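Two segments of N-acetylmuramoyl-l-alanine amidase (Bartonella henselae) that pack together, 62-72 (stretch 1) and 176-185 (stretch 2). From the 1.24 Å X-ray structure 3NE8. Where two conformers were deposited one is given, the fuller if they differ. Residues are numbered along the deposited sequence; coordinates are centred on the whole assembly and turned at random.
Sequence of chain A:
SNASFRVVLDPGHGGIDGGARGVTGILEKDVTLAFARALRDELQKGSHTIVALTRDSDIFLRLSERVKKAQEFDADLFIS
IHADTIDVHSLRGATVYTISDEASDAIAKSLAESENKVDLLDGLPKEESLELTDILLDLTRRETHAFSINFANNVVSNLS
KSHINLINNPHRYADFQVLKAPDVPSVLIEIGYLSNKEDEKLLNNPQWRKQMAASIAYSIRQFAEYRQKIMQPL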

# COMPACT_ATOMS: atom_id res chain seq x y z
N ARG A 62 15.45 -25.10 -9.99
CA ARG A 62 14.18 -24.92 -10.68
C ARG A 62 13.39 -23.79 -10.02
O ARG A 62 13.52 -23.53 -8.82
N LEU A 63 12.55 -23.13 -10.80
CA LEU A 63 11.77 -22.01 -10.29
C LEU A 63 10.88 -22.44 -9.11
O LEU A 63 10.77 -21.70 -8.12
N SER A 64 10.27 -23.61 -9.20
CA SER A 64 9.42 -24.08 -8.12
C SER A 64 10.20 -24.28 -6.82
O SER A 64 9.64 -24.14 -5.72
N GLU A 65 11.47 -24.64 -6.92
CA GLU A 65 12.29 -24.83 -5.73
C GLU A 65 12.59 -23.48 -5.07
O GLU A 65 12.67 -23.39 -3.85
N ARG A 66 12.75 -22.43 -5.88
CA ARG A 66 12.97 -21.09 -5.34
C ARG A 66 11.73 -20.63 -4.56
O ARG A 66 11.84 -20.11 -3.45
N VAL A 67 10.55 -20.87 -5.13
CA VAL A 67 9.29 -20.52 -4.46
C VAL A 67 9.15 -21.32 -3.16
O VAL A 67 8.78 -20.76 -2.11
N LYS A 68 9.44 -22.61 -3.21
CA LYS A 68 9.34 -23.46 -2.04
C LYS A 68 10.24 -22.96 -0.91
O LYS A 68 9.87 -22.98 0.26
N LYS A 69 11.44 -22.51 -1.26
CA LYS A 69 12.37 -22.00 -0.25
C LYS A 69 11.80 -20.76 0.45
O LYS A 69 11.94 -20.61 1.66
N ALA A 70 11.15 -19.88 -0.31
CA ALA A 70 10.53 -18.71 0.28
C ALA A 70 9.44 -19.12 1.28
O ALA A 70 9.35 -18.56 2.37
N GLN A 71 8.62 -20.09 0.89
CA GLN A 71 7.55 -20.57 1.77
C GLN A 71 8.09 -21.29 3.00
O GLN A 71 7.59 -21.10 4.10
N GLU A 72 9.11 -22.12 2.82
CA GLU A 72 9.72 -22.84 3.93
C GLU A 72 10.31 -21.88 4.97
O GLU A 72 10.34 -22.19 6.17
N PHE A 176 5.14 -14.80 -14.69
CA PHE A 176 6.42 -15.35 -14.23
C PHE A 176 6.20 -16.46 -13.20
O PHE A 176 5.63 -16.22 -12.13
N GLN A 177 6.66 -17.67 -13.51
CA GLN A 177 6.45 -18.79 -12.60
C GLN A 177 7.15 -18.62 -11.25
O GLN A 177 6.70 -19.16 -10.24
N VAL A 178 8.23 -17.85 -11.21
CA VAL A 178 8.93 -17.66 -9.94
C VAL A 178 8.14 -16.76 -8.99
O VAL A 178 8.47 -16.69 -7.80
N LEU A 179 7.09 -16.11 -9.50
CA LEU A 179 6.27 -15.22 -8.69
C LEU A 179 4.95 -15.86 -8.24
O LEU A 179 4.04 -15.16 -7.80
N LYS A 180 4.86 -17.19 -8.32
CA LYS A 180 3.61 -17.91 -8.08
C LYS A 180 3.27 -18.23 -6.62
O LYS A 180 2.23 -18.85 -6.38
N ALA A 181 4.09 -17.83 -5.65
CA ALA A 181 3.73 -18.12 -4.25
C ALA A 181 2.36 -17.50 -3.94
O ALA A 181 2.19 -16.29 -4.08
N PRO A 182 1.38 -18.31 -3.49
CA PRO A 182 0.07 -17.71 -3.21
C PRO A 182 0.06 -16.91 -1.91
O PRO A 182 -0.84 -16.09 -1.68
N ASP A 183 1.08 -17.14 -1.08
CA ASP A 183 1.11 -16.68 0.30
C ASP A 183 2.33 -15.82 0.66
O ASP A 183 2.52 -15.47 1.82
N VAL A 184 3.15 -15.49 -0.33
CA VAL A 184 4.32 -14.64 -0.10
C VAL A 184 4.34 -13.54 -1.15
O VAL A 184 4.44 -13.83 -2.34
N PRO A 185 4.26 -12.27 -0.72
CA PRO A 185 4.35 -11.17 -1.69
C PRO A 185 5.65 -11.32 -2.47
O PRO A 185 6.69 -11.55 -1.85

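The helix of residues 63–72 lays one face against the largely irregular segment 176–185, and Leu 63, Val 67 and Gln 71, spaced one turn apart, meet it in succession. Leu 63 points toward the segment in the common helical mt conformation (chi1 -59°, chi2 -175°). Its CD1 lies 4.0 Å from Gln 177 CB, and its CD2 4.3 Å from Val 178 CB. Gln 177 also starts out toward the helix, but its m, m rotamer leads the amide away, so that it offers mainly aliphatic surface. Val 178, with chi1 at 81° (p), places CG2 4.2 Å from Arg 66 CB. One turn on, Val 67 adopts the t rotamer favoured in helices and splits its methyls: CG2 packs 3.4 Å from the carbonyl O of Val 178, while CG1 meets Ala 181 CB at 3.8 Å.

Gln 71 closes the contact. Its CA-to-CB bond runs sideways, but the extended m, t chain brings NE2 past Pro 182 CD (3.6 Å) to donate a nearly linear hydrogen bond to Asp 183 OD2 (2.9 Å). Asp 183, at chi1 57° (p), turns its carboxylate to the helix; a water donates to its OD1 (2.9 Å) and, weakly, to Gln 71 O (3.3 Å). Beneath this polar link, Val 184 (t) sets CG2 4.2 Å from Gln 71 CG.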

# COMPACT_ATOMS: atom_id res chain seq x y z
CB ARG A 62 13.38 -26.22 -10.67
CG ARG A 62 14.01 -27.29 -11.55
CD ARG A 62 12.99 -28.01 -12.36
NE ARG A 62 13.53 -28.60 -13.58
CZ ARG A 62 12.75 -29.08 -14.54
NH1 ARG A 62 11.43 -29.01 -14.39
NH2 ARG A 62 13.26 -29.61 -15.63
CB LEU A 63 10.95 -21.37 -11.41
CG LEU A 63 11.80 -20.83 -12.58
CD1 LEU A 63 10.91 -20.10 -13.57
CD2 LEU A 63 12.93 -19.93 -12.10
CB SER A 64 8.72 -25.38 -8.51
OG SER A 64 9.68 -26.41 -8.73
CB GLU A 65 13.58 -25.56 -6.07
CG GLU A 65 14.31 -26.10 -4.86
CD GLU A 65 13.61 -27.30 -4.24
OE1 GLU A 65 12.72 -27.88 -4.90
OE2 GLU A 65 13.96 -27.67 -3.10
CB ARG A 66 13.32 -20.14 -6.48
CG ARG A 66 14.59 -20.55 -7.23
CD ARG A 66 14.72 -19.84 -8.55
NE ARG A 66 15.77 -20.40 -9.40
CZ ARG A 66 16.97 -19.86 -9.57
NH1 ARG A 66 17.30 -18.73 -8.94
NH2 ARG A 66 17.86 -20.45 -10.36
CB VAL A 67 8.10 -20.76 -5.39
CG1 VAL A 67 6.78 -20.56 -4.65
CG2 VAL A 67 8.17 -19.84 -6.59
CB LYS A 68 9.68 -24.90 -2.42
CG LYS A 68 9.70 -25.90 -1.27
CD LYS A 68 9.89 -27.31 -1.81
CE LYS A 68 10.21 -28.31 -0.71
NZ LYS A 68 11.61 -28.18 -0.23
CB LYS A 69 13.75 -21.73 -0.86
CG LYS A 69 14.52 -23.00 -1.21
CD LYS A 69 15.81 -22.67 -1.95
CE LYS A 69 16.62 -23.93 -2.29
NZ LYS A 69 16.99 -24.71 -1.08
CB ALA A 70 9.95 -17.82 -0.82
CB GLN A 71 6.61 -21.48 0.99
CG GLN A 71 5.87 -20.76 -0.13
CD GLN A 71 5.09 -21.71 -1.00
OE1 GLN A 71 5.60 -22.73 -1.44
NE2 GLN A 71 3.83 -21.37 -1.25
CB GLU A 72 10.80 -23.79 3.42
CG GLU A 72 10.25 -24.98 2.65
CD GLU A 72 11.32 -25.80 1.95
OE1 GLU A 72 11.05 -26.97 1.63
OE2 GLU A 72 12.43 -25.27 1.72
CB PHE A 176 7.27 -14.25 -13.58
CG PHE A 176 7.78 -13.22 -14.54
CD1 PHE A 176 8.95 -13.43 -15.25
CD2 PHE A 176 7.10 -12.02 -14.72
CE1 PHE A 176 9.43 -12.46 -16.13
CE2 PHE A 176 7.57 -11.06 -15.60
CZ PHE A 176 8.73 -11.27 -16.30
CB GLN A 177 6.88 -20.11 -13.26
CG GLN A 177 6.05 -20.48 -14.48
CD GLN A 177 4.57 -20.38 -14.21
OE1 GLN A 177 3.98 -21.23 -13.54
NE2 GLN A 177 3.94 -19.34 -14.75
CB VAL A 178 10.37 -17.14 -10.16
CG1 VAL A 178 10.39 -15.63 -10.38
CG2 VAL A 178 11.25 -17.53 -8.97
CB LEU A 179 5.98 -13.92 -9.46
CG LEU A 179 7.20 -13.11 -9.92
CD1 LEU A 179 6.77 -11.81 -10.60
CD2 LEU A 179 8.15 -12.84 -8.75
CB LYS A 180 3.61 -19.23 -8.87
CG LYS A 180 3.55 -19.06 -10.37
CD LYS A 180 2.13 -18.99 -10.87
CE LYS A 180 2.09 -18.86 -12.39
NZ LYS A 180 0.71 -18.87 -12.92
CB ALA A 181 4.78 -17.58 -3.29
CB PRO A 182 -0.84 -18.93 -3.05
CG PRO A 182 0.08 -20.04 -2.62
CD PRO A 182 1.36 -19.77 -3.40
CB ASP A 183 1.03 -17.87 1.27
CG ASP A 183 2.15 -18.90 1.05
OD1 ASP A 183 2.43 -19.65 2.01
OD2 ASP A 183 2.72 -18.97 -0.05
CB VAL A 184 5.65 -15.44 -0.19
CG1 VAL A 184 6.82 -14.52 0.10
CG2 VAL A 184 5.64 -16.64 0.75
CB PRO A 185 4.36 -9.92 -0.80
CG PRO A 185 3.60 -10.35 0.42
CD PRO A 185 4.02 -11.78 0.65
O HOH W 1 4.90 -19.24 3.50